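Local coordinates for transcriptional regulatory protein FixJ (Sinorhizobium meliloti, PDB 1D5W) that serves as the phosphorylation-activated transcription factor that, once switched on by FixL, induces the nitrogen-fixation genes nifA and fixK, here represented by its receiver domain, at residues S78-G83 with A96-F101; A38-A43 with R67-L72; P14-L19 with V30-S35. The protein carries 3 engineered substitutions. All blocks are in the same frame, centred on the assembly; numbering follows the deposited sequence.

Contact 1 of 3, residues S78-G83 with A96-F101; sequences SIVITG and AGAVDF
The phenyl ring of F101 is approached at a slant by two side chains of the neighbouring strand. V80 CB lies 3.8 Å from F101 CD1, and the T82 methyl CG2 lies 3.8 Å from F101 CZ. T82 can serve both this ring and the active site because OG1 stands anti to the backbone N (chi1 -172°). That leaves CG2 in the crowded position between N and carbonyl, where it meets the phenyl, while OG1 is hydrogen-bonded to a phosphoryl oxygen of the phosphorylated D54 and to H84 N. A threonine next to a buried aromatic is the familiar switch pair of receiver domains. The other flat group, the D100 carboxylate, receives F101 N on the anti side of OD2 at 2.7 Å, with the donor 20° out of its plane; OD1 forms a salt bridge with K95 of the second subunit.

Underneath runs parallel pairing. V80 N donates to D100 O at 3.0 Å, and V99 N donates to S78 O at 2.8 Å. A CA-H...O contact, F101 CA to V80 O at 3.4 Å, adds to the pairing. Before the strand, G97 takes the positive phi of a Schellman motif at the end of helix 87-95, and a water joins its O to S78 N. V80 and F101, both bulky and apolar, share one face of the sheet and press on A93 of helix 87-95, while S78, V80 and A98 touch L66 of helix 62-71. I79, on the other face, packs on A114 and A118 of helix 108-119.

Contact 2 of 3, residues A38-A43 with R67-L72; sequences AFLAFA and RNLGDL
One methyl of L69, CD2, fills the space between L40 and A43. It comes within 3.6 Å of L40 CD1 and 3.5 Å of A43 CB, so a leucine from one helix occupies a niche that the small alanine leaves room for. The other methyl, CD1, reaches the ring edge of F39, near the plane of the phenyl, 4.2 Å from F39 CE2. The L69 branch can touch all three because its CG is anti to the carbonyl carbon (chi1 -71°). L40 comes the other way, its CG anti to the backbone N (chi1 -176°), and the two leucines slide past each other in opposite directions. The L40 side chain also crosses that of N68 at about a right angle, with L40 CD2 3.8 Å from N68 CB, so the aliphatic part of the asparagine closes the outer side of the leucine cluster.

The helix segments run nearly parallel, with axes 10.6 Å apart and a crossing angle of -17°. That spacing keeps the backbones apart and leaves the contact to side chains, for which branched leucine is well suited. Behind this first shell, I74 touches both A43 and L69. F39 is held by an edge-to-face contact with H33 and lies on L51, which L69 touches too. S35 OG caps A38 N at the start of helix 36-42, and R67 forms a salt bridge with E92 of helix 87-95. The pair thus forms one flank of the receiver domain: helices 36-42 and 62-71 side by side, their buried residues resting on strands 5-9 and 49-52.

Contact 3 of 3, residues P14-L19 with V30-S35; sequences PVRKSL and VKMHQS
R16 and M32 meet at about a right angle in the beta-alpha-beta crossover formed by strand 5-9, helix 13-24 and strand 29-33. This is the first such unit of the receiver fold, and here the helix segment runs antiparallel to the strand. The long arginine bridges the gap between them. Its CG is anti to the backbone N (chi1 179°) and the next bond is also extended, so the aliphatic part reaches straight out to the strand, with R16 CG 3.3 Å from M32 SD. A bend at chi3 (-51°) then carries the guanidinium over to Q34, whose CA sits over the middle of one face, 3.7 Å from R16 CZ. The Q34 amide plane is only 21° from that of the guanidinium, and Q34 CG stays 3.8 Å from R16 NH1.

The polar end is fixed beyond the two segments by a hydrogen bond from R16 NE to the carbonyl O of D10. The side chains of D10 and D11, magnesium ligands of the domain, lie about 5 Å from that of R16, consistent with a second-shell place beside the acidic site. A leucine in its place would probably leave the D10 carbonyl without this donor and open a gap over Q34.

Methionine suits the open side of this crossover, being unbranched and flexible. M32 bends at chi3, which turns its terminal methyl toward K17, and M32 CE ends 3.9 Å from K17 CG.

How the contacts relate
From the N terminus, contact 3 comes first, its strand returning past ten intervening residues to the helix segment 14-19. Contact 2 follows, bridging 23 residues that include strand 49-52, and contact 1 then spans twelve, mostly helix 87-95. Each loop closes before the next opens, so none nests in or crosses another. Contacts 3 and 1 lie at the two outermost strands of the parallel sheet, 29-33 and 100-103, while contact 2 joins two helices. In space the three still meet: F42 CD2 of contact 2 lies 3.7 Å from H33 CE1 of contact 3, A96 packs on R67 between contacts 1 and 2, and I81 on L19 between contacts 1 and 3.

Contact 1 of 3, residues S78-G83 with A96-F101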
# COMPACT_ATOMS: atom_id res chain seq x y z
N SER A 78 -5.24 -10.84 -2.69
CA SER A 78 -6.02 -10.09 -3.65
C SER A 78 -5.26 -9.02 -4.41
O SER A 78 -4.39 -8.35 -3.86
CB SER A 78 -7.21 -9.44 -2.95
OG SER A 78 -8.02 -10.42 -2.33
N ILE A 79 -5.63 -8.86 -5.67
CA ILE A 79 -5.02 -7.85 -6.52
C ILE A 79 -6.16 -6.99 -7.03
O ILE A 79 -7.20 -7.51 -7.44
CB ILE A 79 -4.29 -8.47 -7.73
CG1 ILE A 79 -3.11 -9.32 -7.25
CG2 ILE A 79 -3.81 -7.37 -8.68
CD1 ILE A 79 -2.75 -10.45 -8.21
N VAL A 80 -5.99 -5.68 -6.97
CA VAL A 80 -7.02 -4.79 -7.46
C VAL A 80 -6.53 -4.25 -8.79
O VAL A 80 -5.36 -3.87 -8.90
CB VAL A 80 -7.23 -3.59 -6.52
CG1 VAL A 80 -8.30 -2.65 -7.10
CG2 VAL A 80 -7.63 -4.08 -5.14
N ILE A 81 -7.38 -4.25 -9.81
CA ILE A 81 -6.98 -3.68 -11.09
C ILE A 81 -8.01 -2.62 -11.40
O ILE A 81 -9.19 -2.79 -11.08
CB ILE A 81 -6.90 -4.73 -12.25
CG1 ILE A 81 -8.21 -5.53 -12.33
CG2 ILE A 81 -5.65 -5.62 -12.06
CD1 ILE A 81 -8.29 -6.42 -13.57
N THR A 82 -7.59 -1.52 -12.01
CA THR A 82 -8.51 -0.43 -12.29
C THR A 82 -8.01 0.55 -13.34
O THR A 82 -6.79 0.79 -13.48
CB THR A 82 -8.78 0.39 -11.01
OG1 THR A 82 -9.82 1.35 -11.24
CG2 THR A 82 -7.50 1.14 -10.59
N GLY A 83 -8.95 1.13 -14.07
CA GLY A 83 -8.59 2.11 -15.06
C GLY A 83 -8.94 3.48 -14.52
O GLY A 83 -8.78 4.50 -15.19
N ALA A 96 -6.05 -2.38 3.15
CA ALA A 96 -7.03 -3.44 3.32
C ALA A 96 -6.38 -4.81 3.13
O ALA A 96 -7.03 -5.85 3.30
CB ALA A 96 -8.19 -3.25 2.34
N GLY A 97 -5.10 -4.81 2.76
CA GLY A 97 -4.38 -6.07 2.59
C GLY A 97 -4.05 -6.56 1.19
O GLY A 97 -3.57 -7.69 1.04
N ALA A 98 -4.26 -5.74 0.17
CA ALA A 98 -3.98 -6.16 -1.21
C ALA A 98 -2.50 -6.44 -1.48
O ALA A 98 -1.62 -5.72 -1.01
CB ALA A 98 -4.49 -5.12 -2.20
N VAL A 99 -2.24 -7.49 -2.25
CA VAL A 99 -0.88 -7.87 -2.62
C VAL A 99 -0.38 -6.88 -3.67
O VAL A 99 0.83 -6.76 -3.92
CB VAL A 99 -0.86 -9.29 -3.25
CG1 VAL A 99 0.52 -9.60 -3.81
CG2 VAL A 99 -1.28 -10.32 -2.21
N ASP A 100 -1.33 -6.20 -4.31
CA ASP A 100 -1.00 -5.24 -5.35
C ASP A 100 -2.23 -4.51 -5.88
O ASP A 100 -3.38 -4.97 -5.76
CB ASP A 100 -0.27 -5.94 -6.49
CG ASP A 100 0.72 -5.03 -7.21
OD1 ASP A 100 1.65 -5.57 -7.85
OD2 ASP A 100 0.56 -3.78 -7.14
N PHE A 101 -1.97 -3.34 -6.47
CA PHE A 101 -2.97 -2.46 -7.02
C PHE A 101 -2.33 -2.03 -8.33
O PHE A 101 -1.33 -1.31 -8.33
CB PHE A 101 -3.13 -1.27 -6.07
CG PHE A 101 -4.16 -0.27 -6.49
CD1 PHE A 101 -5.44 -0.31 -5.95
CD2 PHE A 101 -3.84 0.75 -7.38
CE1 PHE A 101 -6.38 0.65 -6.26
CE2 PHE A 101 -4.77 1.72 -7.71
CZ PHE A 101 -6.05 1.68 -7.15
O HOH W 1 -4.31 -9.92 -0.43

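Contact 2 of 3, residues A38-A43 with R67-L72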
# COMPACT_ATOMS: atom_id res chain seq x y z
N ALA A 38 -21.63 -11.07 -4.98
CA ALA A 38 -21.67 -12.49 -5.31
C ALA A 38 -20.41 -13.18 -4.82
O ALA A 38 -20.48 -14.26 -4.22
CB ALA A 38 -21.83 -12.68 -6.82
N PHE A 39 -19.24 -12.57 -5.06
CA PHE A 39 -17.99 -13.19 -4.63
C PHE A 39 -17.90 -13.26 -3.12
O PHE A 39 -17.41 -14.25 -2.57
CB PHE A 39 -16.76 -12.46 -5.16
CG PHE A 39 -15.48 -13.12 -4.74
CD1 PHE A 39 -15.10 -14.35 -5.28
CD2 PHE A 39 -14.69 -12.56 -3.74
CE1 PHE A 39 -13.96 -15.02 -4.82
CE2 PHE A 39 -13.54 -13.21 -3.27
CZ PHE A 39 -13.18 -14.45 -3.80
N LEU A 40 -18.35 -12.21 -2.45
CA LEU A 40 -18.31 -12.16 -0.99
C LEU A 40 -19.12 -13.31 -0.39
O LEU A 40 -18.68 -14.00 0.52
CB LEU A 40 -18.87 -10.83 -0.49
CG LEU A 40 -18.80 -10.60 1.02
CD1 LEU A 40 -17.38 -10.77 1.51
CD2 LEU A 40 -19.31 -9.20 1.32
N ALA A 41 -20.32 -13.52 -0.94
CA ALA A 41 -21.22 -14.58 -0.49
C ALA A 41 -20.55 -15.95 -0.65
O ALA A 41 -20.72 -16.84 0.19
CB ALA A 41 -22.51 -14.52 -1.30
N PHE A 42 -19.78 -16.09 -1.72
CA PHE A 42 -19.08 -17.34 -2.03
C PHE A 42 -17.73 -17.46 -1.30
O PHE A 42 -17.25 -18.56 -1.06
CB PHE A 42 -18.86 -17.43 -3.55
CG PHE A 42 -18.15 -18.69 -4.01
CD1 PHE A 42 -18.82 -19.91 -4.07
CD2 PHE A 42 -16.81 -18.65 -4.38
CE1 PHE A 42 -18.16 -21.08 -4.48
CE2 PHE A 42 -16.14 -19.82 -4.80
CZ PHE A 42 -16.82 -21.03 -4.85
N ALA A 43 -17.14 -16.32 -0.95
CA ALA A 43 -15.83 -16.30 -0.30
C ALA A 43 -15.61 -17.30 0.84
O ALA A 43 -14.56 -17.94 0.92
CB ALA A 43 -15.50 -14.87 0.19
N ARG A 67 -12.19 -5.05 2.32
CA ARG A 67 -12.42 -4.75 3.74
C ARG A 67 -13.43 -5.75 4.28
O ARG A 67 -13.27 -6.28 5.39
CB ARG A 67 -12.97 -3.34 3.94
CG ARG A 67 -11.95 -2.23 3.85
CD ARG A 67 -12.58 -0.91 4.28
NE ARG A 67 -11.82 0.24 3.80
CZ ARG A 67 -12.12 0.92 2.69
NH1 ARG A 67 -13.17 0.58 1.96
NH2 ARG A 67 -11.34 1.93 2.32
N ASN A 68 -14.48 -6.00 3.50
CA ASN A 68 -15.52 -6.94 3.89
C ASN A 68 -14.91 -8.31 4.10
O ASN A 68 -15.27 -9.01 5.05
CB ASN A 68 -16.60 -6.99 2.82
CG ASN A 68 -17.49 -5.78 2.85
OD1 ASN A 68 -18.17 -5.46 1.87
ND2 ASN A 68 -17.52 -5.10 3.98
N LEU A 69 -13.99 -8.71 3.22
CA LEU A 69 -13.36 -10.02 3.36
C LEU A 69 -12.58 -10.05 4.66
O LEU A 69 -12.56 -11.06 5.37
CB LEU A 69 -12.41 -10.30 2.20
CG LEU A 69 -13.04 -10.58 0.83
CD1 LEU A 69 -11.94 -10.79 -0.21
CD2 LEU A 69 -13.95 -11.81 0.92
N GLY A 70 -11.92 -8.93 4.97
CA GLY A 70 -11.14 -8.82 6.19
C GLY A 70 -12.04 -8.98 7.40
O GLY A 70 -11.73 -9.75 8.31
N ASP A 71 -13.15 -8.26 7.42
CA ASP A 71 -14.09 -8.34 8.52
C ASP A 71 -14.49 -9.79 8.78
O ASP A 71 -14.61 -10.20 9.94
CB ASP A 71 -15.35 -7.52 8.23
CG ASP A 71 -15.06 -6.06 8.02
OD1 ASP A 71 -14.23 -5.49 8.78
OD2 ASP A 71 -15.66 -5.46 7.10
N LEU A 72 -14.70 -10.55 7.71
CA LEU A 72 -15.08 -11.96 7.83
C LEU A 72 -13.85 -12.79 8.16
O LEU A 72 -13.93 -14.00 8.33
CB LEU A 72 -15.71 -12.45 6.52

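Contact 3 of 3, residues P14-L19 with V30-S35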
# COMPACT_ATOMS: atom_id res chain seq x y z
N PRO A 14 -18.20 -8.02 -20.27
CA PRO A 14 -17.18 -8.01 -21.32
C PRO A 14 -15.75 -8.00 -20.76
O PRO A 14 -14.88 -8.74 -21.21
CB PRO A 14 -17.49 -6.72 -22.08
CG PRO A 14 -18.96 -6.54 -21.88
CD PRO A 14 -19.14 -6.90 -20.43
N VAL A 15 -15.52 -7.14 -19.77
CA VAL A 15 -14.20 -7.03 -19.15
C VAL A 15 -13.90 -8.31 -18.38
O VAL A 15 -12.81 -8.87 -18.48
CB VAL A 15 -14.15 -5.80 -18.19
CG1 VAL A 15 -12.90 -5.84 -17.33
CG2 VAL A 15 -14.21 -4.52 -19.03
N ARG A 16 -14.90 -8.76 -17.62
CA ARG A 16 -14.86 -9.98 -16.82
C ARG A 16 -14.41 -11.14 -17.72
O ARG A 16 -13.49 -11.88 -17.38
CB ARG A 16 -16.28 -10.24 -16.30
CG ARG A 16 -16.51 -11.46 -15.45
CD ARG A 16 -18.01 -11.70 -15.33
NE ARG A 16 -18.69 -10.48 -14.89
CZ ARG A 16 -20.00 -10.26 -14.98
NH1 ARG A 16 -20.81 -11.17 -15.50
NH2 ARG A 16 -20.50 -9.10 -14.56
N LYS A 17 -15.07 -11.27 -18.87
CA LYS A 17 -14.77 -12.32 -19.84
C LYS A 17 -13.39 -12.23 -20.50
O LYS A 17 -12.68 -13.23 -20.58
CB LYS A 17 -15.84 -12.34 -20.94
CG LYS A 17 -17.21 -12.83 -20.50
CD LYS A 17 -18.29 -12.43 -21.50
CE LYS A 17 -17.96 -12.92 -22.89
NZ LYS A 17 -18.94 -12.37 -23.88
N SER A 18 -12.99 -11.04 -20.97
CA SER A 18 -11.69 -10.96 -21.64
C SER A 18 -10.53 -11.34 -20.72
O SER A 18 -9.61 -12.04 -21.14
CB SER A 18 -11.45 -9.58 -22.22
OG SER A 18 -11.13 -8.67 -21.19
N LEU A 19 -10.58 -10.88 -19.47
CA LEU A 19 -9.51 -11.23 -18.53
C LEU A 19 -9.55 -12.74 -18.24
O LEU A 19 -8.51 -13.41 -18.17
CB LEU A 19 -9.69 -10.43 -17.22
CG LEU A 19 -8.74 -10.78 -16.07
CD1 LEU A 19 -7.30 -10.70 -16.56
CD2 LEU A 19 -8.95 -9.81 -14.91
N VAL A 30 -9.45 -20.78 -13.71
CA VAL A 30 -10.16 -19.50 -13.56
C VAL A 30 -11.67 -19.60 -13.27
O VAL A 30 -12.35 -20.49 -13.78
CB VAL A 30 -9.99 -18.67 -14.86
CG1 VAL A 30 -10.74 -17.36 -14.74
CG2 VAL A 30 -8.51 -18.47 -15.18
N LYS A 31 -12.19 -18.67 -12.47
CA LYS A 31 -13.62 -18.63 -12.15
C LYS A 31 -14.15 -17.18 -12.18
O LYS A 31 -13.60 -16.32 -11.51
CB LYS A 31 -13.89 -19.24 -10.76
CG LYS A 31 -15.37 -19.32 -10.36
CD LYS A 31 -15.49 -19.94 -8.96
CE LYS A 31 -16.95 -20.15 -8.53
NZ LYS A 31 -17.62 -21.27 -9.25
N MET A 32 -15.21 -16.93 -12.96
CA MET A 32 -15.79 -15.58 -13.03
C MET A 32 -16.90 -15.39 -11.99
O MET A 32 -17.57 -16.34 -11.59
CB MET A 32 -16.39 -15.28 -14.41
CG MET A 32 -15.39 -15.22 -15.54
SD MET A 32 -16.04 -14.33 -16.99
CE MET A 32 -16.83 -15.68 -17.90
N HIS A 33 -17.08 -14.15 -11.56
CA HIS A 33 -18.12 -13.80 -10.60
C HIS A 33 -18.79 -12.54 -11.14
O HIS A 33 -18.12 -11.64 -11.65
CB HIS A 33 -17.49 -13.54 -9.24
CG HIS A 33 -16.84 -14.75 -8.64
ND1 HIS A 33 -17.50 -15.60 -7.78
CD2 HIS A 33 -15.61 -15.28 -8.82
CE1 HIS A 33 -16.71 -16.60 -7.45
NE2 HIS A 33 -15.55 -16.43 -8.07
N GLN A 34 -20.12 -12.47 -11.02
CA GLN A 34 -20.86 -11.32 -11.52
C GLN A 34 -20.71 -10.04 -10.73
O GLN A 34 -20.67 -8.95 -11.30
CB GLN A 34 -22.35 -11.67 -11.62
CG GLN A 34 -22.63 -12.79 -12.58
CD GLN A 34 -24.11 -12.90 -12.89
OE1 GLN A 34 -24.51 -13.71 -13.73
NE2 GLN A 34 -24.92 -12.10 -12.21
N SER A 35 -20.63 -10.15 -9.41
CA SER A 35 -20.51 -8.96 -8.60
C SER A 35 -19.63 -9.25 -7.41
O SER A 35 -19.34 -10.41 -7.12
CB SER A 35 -21.88 -8.53 -8.08
OG SER A 35 -22.33 -9.49 -7.13